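DNA repair protein PprA (Deinococcus deserti, PDB 6MC8) binds DNA, takes part in radiation-induced DNA damage repair and genome segregation, and probably forms filaments. Local coordinates at residues Ala104-Asp108 with Gly109-Ala113; Leu82-Leu85 with His86-His89. The protein carries 2 engineered substitutions. All blocks are in the same frame, centred on the assembly; numbering follows the deposited sequence.

From the N terminus, helix 62-80 runs out into the loop that holds contact 2, where residues 82-85 turn back against 86-89 just before strand 89-95 begins. The chain passes along that strand, reverses into strand 100-107, and reaches contact 1, the tight hairpin turn that leads from 104-108 into strand 110-114. The two contacts are therefore in series, neither enclosing the other, with centres about 12 Å apart. They meet where the end of the loop, at the start of strand 89-95, runs beside the hairpin turn: Asp-108 N probably bonds to Gln-88 O, and Val-107 packs on Leu-87 and His-89. Together they tie the exit of helix 62-80 to the three-stranded antiparallel sheet.

Contact 1. Residues Ala104-Asp108 with Gly109-Ala113; sequences ALLVD and GAPRA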
ATOM      1  N   ALA A 104     -16.699   1.519 -28.466  1.00 28.00           N
ATOM      2  CA  ALA A 104     -15.711   0.522 -28.087  1.00 29.09           C
ATOM      3  C   ALA A 104     -15.624   0.430 -26.571  1.00 30.74           C
ATOM      4  O   ALA A 104     -15.566   1.452 -25.883  1.00 29.70           O
ATOM      5  CB  ALA A 104     -14.342   0.862 -28.672  1.00 30.20           C
ATOM      6  N   LEU A 105     -15.619  -0.794 -26.058  1.00 30.22           N
ATOM      7  CA  LEU A 105     -15.514  -1.048 -24.629  1.00 22.88           C
ATOM      8  C   LEU A 105     -14.092  -1.492 -24.322  1.00 26.45           C
ATOM      9  O   LEU A 105     -13.624  -2.499 -24.859  1.00 26.07           O
ATOM     10  CB  LEU A 105     -16.524  -2.108 -24.194  1.00 25.31           C
ATOM     11  CG  LEU A 105     -17.991  -1.727 -24.375  1.00 24.74           C
ATOM     12  CD1 LEU A 105     -18.882  -2.903 -24.056  1.00 23.36           C
ATOM     13  CD2 LEU A 105     -18.345  -0.536 -23.506  1.00 27.32           C
ATOM     14  N   LEU A 106     -13.410  -0.746 -23.464  1.00 25.60           N
ATOM     15  CA  LEU A 106     -11.989  -0.943 -23.237  1.00 24.87           C
ATOM     16  C   LEU A 106     -11.729  -1.539 -21.861  1.00 25.02           C
ATOM     17  O   LEU A 106     -12.426  -1.241 -20.890  1.00 24.38           O
ATOM     18  CB  LEU A 106     -11.213   0.369 -23.386  1.00 24.48           C
ATOM     19  CG  LEU A 106     -10.831   0.894 -24.773  1.00 25.49           C
ATOM     20  CD1 LEU A 106     -12.009   1.468 -25.530  1.00 28.73           C
ATOM     21  CD2 LEU A 106      -9.747   1.937 -24.639  1.00 30.36           C
ATOM     22  N   VAL A 107     -10.719  -2.402 -21.802  1.00 20.52           N
ATOM     23  CA  VAL A 107     -10.216  -2.976 -20.562  1.00 21.81           C
ATOM     24  C   VAL A 107      -8.714  -2.755 -20.535  1.00 30.64           C
ATOM     25  O   VAL A 107      -7.999  -3.264 -21.405  1.00 30.83           O
ATOM     26  CB  VAL A 107     -10.538  -4.474 -20.427  1.00 24.85           C
ATOM     27  CG1 VAL A 107      -9.839  -5.047 -19.217  1.00 24.00           C
ATOM     28  CG2 VAL A 107     -12.027  -4.689 -20.313  1.00 26.61           C
ATOM     29  N   ASP A 108      -8.248  -1.997 -19.533  1.00 30.79           N
ATOM     30  CA  ASP A 108      -6.838  -1.635 -19.334  1.00 25.36           C
ATOM     31  C   ASP A 108      -6.247  -0.945 -20.561  1.00 26.95           C
ATOM     32  O   ASP A 108      -5.086  -1.152 -20.917  1.00 35.75           O
ATOM     33  CB  ASP A 108      -5.994  -2.849 -18.930  1.00 26.56           C
ATOM     34  CG  ASP A 108      -6.291  -3.332 -17.527  1.00 28.75           C
ATOM     35  OD1 ASP A 108      -6.709  -2.514 -16.688  1.00 36.62           O
ATOM     36  OD2 ASP A 108      -6.087  -4.528 -17.256  1.00 25.24           O
ATOM     37  N   GLY A 109      -7.056  -0.118 -21.216  1.00 24.82           N
ATOM     38  CA  GLY A 109      -6.612   0.661 -22.348  1.00 28.29           C
ATOM     39  C   GLY A 109      -6.752   0.002 -23.703  1.00 34.48           C
ATOM     40  O   GLY A 109      -6.479   0.653 -24.717  1.00 36.74           O
ATOM     41  N   ALA A 110      -7.169  -1.257 -23.761  1.00 31.86           N
ATOM     42  CA  ALA A 110      -7.285  -1.959 -25.020  1.00 28.18           C
ATOM     43  C   ALA A 110      -8.743  -2.287 -25.308  1.00 30.33           C
ATOM     44  O   ALA A 110      -9.469  -2.699 -24.395  1.00 31.65           O
ATOM     45  CB  ALA A 110      -6.457  -3.248 -25.008  1.00 31.58           C
ATOM     46  N   PRO A 111      -9.208  -2.106 -26.541  1.00 30.21           N
ATOM     47  CA  PRO A 111     -10.569  -2.527 -26.891  1.00 29.73           C
ATOM     48  C   PRO A 111     -10.724  -4.037 -26.820  1.00 35.65           C
ATOM     49  O   PRO A 111      -9.884  -4.790 -27.313  1.00 36.23           O
ATOM     50  CB  PRO A 111     -10.739  -2.008 -28.321  1.00 23.09           C
ATOM     51  CG  PRO A 111      -9.780  -0.890 -28.426  1.00 30.02           C
ATOM     52  CD  PRO A 111      -8.603  -1.289 -27.602  1.00 35.83           C
ATOM     53  N   ARG A 112     -11.806  -4.473 -26.178  1.00 35.43           N
ATOM     54  CA  ARG A 112     -12.112  -5.884 -26.036  1.00 27.31           C
ATOM     55  C   ARG A 112     -13.470  -6.264 -26.598  1.00 28.54           C
ATOM     56  O   ARG A 112     -13.670  -7.433 -26.939  1.00 28.16           O
ATOM     57  CB  ARG A 112     -12.060  -6.300 -24.559  1.00 27.07           C
ATOM     58  CG  ARG A 112     -10.738  -6.035 -23.877  1.00 34.65           C
ATOM     59  CD  ARG A 112      -9.617  -6.830 -24.504  1.00 40.77           C
ATOM     60  NE  ARG A 112      -9.890  -8.260 -24.511  1.00 45.80           N
ATOM     61  CZ  ARG A 112      -9.638  -9.077 -23.497  1.00 50.13           C
ATOM     62  NH1 ARG A 112      -9.111  -8.609 -22.376  1.00 48.95           N
ATOM     63  NH2 ARG A 112      -9.919 -10.366 -23.605  1.00 48.35           N
ATOM     64  N   ALA A 113     -14.397  -5.317 -26.701  1.00 24.65           N
ATOM     65  CA  ALA A 113     -15.710  -5.558 -27.275  1.00 25.38           C
ATOM     66  C   ALA A 113     -16.261  -4.229 -27.759  1.00 27.86           C
ATOM     67  O   ALA A 113     -15.763  -3.162 -27.402  1.00 28.73           O
ATOM     68  CB  ALA A 113     -16.666  -6.202 -26.269  1.00 23.64           C
TER
HETATM   69  O   HOH W   1      -6.921  -6.194 -21.568  1.00 36.94           O
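Leu-105 and Val-107 pair with Ala-113 and Ala-110 in a two-residue beta hairpin closed by a type I' turn, with strand 110-114 an edge of the three-stranded antiparallel sheet within this chain. Asp-108 and Gly-109 make the bend; the positive phi of Gly-109 (89°) would jam a CB against the preceding carbonyl. The turn is closed twice: Val-107 N gives a 2.9 Å bond to Ala-110 O, and Ala-110 N returns one to Val-107 O at 3.2 Å, arriving well above that carbonyl's plane. Farther along, a classic bulge sets Arg-112 and Ala-113 both opposite Leu-105. Leu-105 O takes Arg-112 N almost straight on at 3.0 Å and Ala-113 N weakly, while Leu-105 N reaches Ala-113 O at 2.7 Å. Leu-106 lays CG against Pro-111 N, and its CD2 touches Gly-109 O at 3.5 Å. With CG anti to its carbonyl carbon (chi1 -58°), Arg-112 sets CG 3.8 Å from Val-107 CB; the chain then bends twice, and a water donates to Val-107 O and accepts weakly from NH1. Asp-108 OD1 accepts from Gln-88 N. Backbone bonds thus carry the hairpin, apolar contacts add to it, and helix 119-127 packs on Leu-105 and Ala-113.

Contact 2. Residues Leu82-Leu85 with His86-His89; sequences LGLL and HLQH
CG of His-89 sits beside its backbone N (chi1 -61°), and the ring reaches back along the loop, where NE2 meets the carbonyl of Leu-84; His-86 instead holds CG between its backbone N and carbonyl carbon (chi1 66°), which brings the ring edge toward Gly-83 O. Leu-84 O is gripped by two donors from opposite faces of its plane: Leu-87 N at 3.1 Å, closing a type I turn, and His-89 NE2 at 3.2 Å, a bent bond (135°) in which the oxygen lies off the ring plane. The edge of the His-89 ring also meets Leu-84 CB, 3.6 Å from NE2. Replacing His-89 with an alanine would probably cost Leu-84 O one of these two donors, leaving the turn bond, and open a gap beside Leu-84 CB. Leu-84 CD2 packs on Leu-87 CD1 at 4.1 Å. Gly-83 O lies 3.4 Å from His-86 CE1, and a water beside His-86 ND1 (2.9 Å) also gives that oxygen a weak bond. His-77 stacks on His-89, and Trp-140 meets the His-86 ring. This is a type I beta turn reinforced by a side chain-to-backbone bond, in the connection from helix 62-80 to the first strand of the three-stranded sheet.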
ATOM      1  N   LEU A  82     -19.149  -8.742 -11.745  1.00 22.70           N
ATOM      2  CA  LEU A  82     -18.478  -9.783 -12.501  1.00 25.21           C
ATOM      3  C   LEU A  82     -17.117 -10.134 -11.927  1.00 29.14           C
ATOM      4  O   LEU A  82     -16.503 -11.105 -12.376  1.00 34.50           O
ATOM      5  CB  LEU A  82     -18.339  -9.350 -13.961  1.00 21.44           C
ATOM      6  CG  LEU A  82     -19.670  -9.005 -14.632  1.00 24.83           C
ATOM      7  CD1 LEU A  82     -19.463  -8.535 -16.059  1.00 24.16           C
ATOM      8  CD2 LEU A  82     -20.653 -10.157 -14.576  1.00 22.40           C
ATOM      9  N   GLY A  83     -16.641  -9.390 -10.938  1.00 20.22           N
ATOM     10  CA  GLY A  83     -15.327  -9.640 -10.384  1.00 22.71           C
ATOM     11  C   GLY A  83     -14.211  -9.072 -11.227  1.00 26.36           C
ATOM     12  O   GLY A  83     -13.147  -9.689 -11.338  1.00 23.52           O
ATOM     13  N   LEU A  84     -14.432  -7.905 -11.828  1.00 29.58           N
ATOM     14  CA  LEU A  84     -13.463  -7.277 -12.713  1.00 24.93           C
ATOM     15  C   LEU A  84     -13.007  -5.935 -12.155  1.00 28.38           C
ATOM     16  O   LEU A  84     -12.641  -5.033 -12.906  1.00 28.07           O
ATOM     17  CB  LEU A  84     -14.049  -7.110 -14.112  1.00 25.66           C
ATOM     18  CG  LEU A  84     -14.593  -8.392 -14.745  1.00 24.71           C
ATOM     19  CD1 LEU A  84     -15.154  -8.133 -16.134  1.00 22.08           C
ATOM     20  CD2 LEU A  84     -13.566  -9.495 -14.762  1.00 26.16           C
ATOM     21  N   LEU A  85     -13.033  -5.800 -10.828  1.00 28.21           N
ATOM     22  CA  LEU A  85     -12.641  -4.561 -10.168  1.00 24.34           C
ATOM     23  C   LEU A  85     -11.136  -4.338 -10.189  1.00 21.07           C
ATOM     24  O   LEU A  85     -10.685  -3.209  -9.984  1.00 21.65           O
ATOM     25  CB  LEU A  85     -13.156  -4.567  -8.730  1.00 26.21           C
ATOM     26  CG  LEU A  85     -14.672  -4.487  -8.590  1.00 26.28           C
ATOM     27  CD1 LEU A  85     -15.107  -4.744  -7.164  1.00 19.41           C
ATOM     28  CD2 LEU A  85     -15.143  -3.129  -9.044  1.00 26.76           C
ATOM     29  N   HIS A  86     -10.355  -5.388 -10.427  1.00 27.54           N
ATOM     30  CA  HIS A  86      -8.918  -5.275 -10.620  1.00 29.42           C
ATOM     31  C   HIS A  86      -8.549  -4.794 -12.015  1.00 30.33           C
ATOM     32  O   HIS A  86      -7.374  -4.510 -12.264  1.00 37.01           O
ATOM     33  CB  HIS A  86      -8.253  -6.623 -10.354  1.00 24.18           C
ATOM     34  CG  HIS A  86      -8.632  -7.682 -11.336  1.00 25.80           C
ATOM     35  ND1 HIS A  86      -9.847  -8.326 -11.305  1.00 28.60           N
ATOM     36  CD2 HIS A  86      -7.950  -8.216 -12.376  1.00 28.33           C
ATOM     37  CE1 HIS A  86      -9.904  -9.203 -12.288  1.00 28.56           C
ATOM     38  NE2 HIS A  86      -8.765  -9.157 -12.953  1.00 24.63           N
ATOM     39  N   LEU A  87      -9.512  -4.707 -12.922  1.00 26.00           N
ATOM     40  CA  LEU A  87      -9.305  -4.195 -14.264  1.00 27.50           C
ATOM     41  C   LEU A  87      -9.845  -2.774 -14.353  1.00 25.20           C
ATOM     42  O   LEU A  87     -10.725  -2.371 -13.590  1.00 27.54           O
ATOM     43  CB  LEU A  87      -9.998  -5.087 -15.298  1.00 26.99           C
ATOM     44  CG  LEU A  87      -9.573  -6.555 -15.327  1.00 27.53           C
ATOM     45  CD1 LEU A  87     -10.437  -7.344 -16.289  1.00 22.59           C
ATOM     46  CD2 LEU A  87      -8.106  -6.703 -15.672  1.00 24.34           C
ATOM     47  N   GLN A  88      -9.304  -2.013 -15.295  1.00 31.70           N
ATOM     48  CA  GLN A  88      -9.727  -0.640 -15.525  1.00 25.19           C
ATOM     49  C   GLN A  88     -10.615  -0.586 -16.758  1.00 27.91           C
ATOM     50  O   GLN A  88     -10.203  -0.998 -17.844  1.00 28.01           O
ATOM     51  CB  GLN A  88      -8.517   0.280 -15.686  1.00 26.05           C
ATOM     52  CG  GLN A  88      -8.864   1.742 -15.867  1.00 40.17           C
ATOM     53  CD  GLN A  88      -7.642   2.638 -15.858  1.00 59.29           C
ATOM     54  OE1 GLN A  88      -6.516   2.170 -15.703  1.00 67.10           O
ATOM     55  NE2 GLN A  88      -7.858   3.934 -16.027  1.00 52.92           N
ATOM     56  N   HIS A  89     -11.833  -0.082 -16.583  1.00 31.24           N
ATOM     57  CA  HIS A  89     -12.844  -0.062 -17.627  1.00 23.70           C
ATOM     58  C   HIS A  89     -12.983   1.343 -18.190  1.00 22.85           C
ATOM     59  O   HIS A  89     -12.974   2.322 -17.442  1.00 30.23           O
ATOM     60  CB  HIS A  89     -14.198  -0.526 -17.086  1.00 22.94           C
ATOM     61  CG  HIS A  89     -14.193  -1.922 -16.549  1.00 26.08           C
ATOM     62  ND1 HIS A  89     -14.179  -3.033 -17.361  1.00 28.22           N
ATOM     63  CD2 HIS A  89     -14.212  -2.387 -15.279  1.00 24.34           C
ATOM     64  CE1 HIS A  89     -14.185  -4.121 -16.615  1.00 29.66           C
ATOM     65  NE2 HIS A  89     -14.203  -3.756 -15.348  1.00 24.90           N
TER
HETATM   66  O   HOH W   2     -11.307  -8.396  -8.821  1.00 29.98           O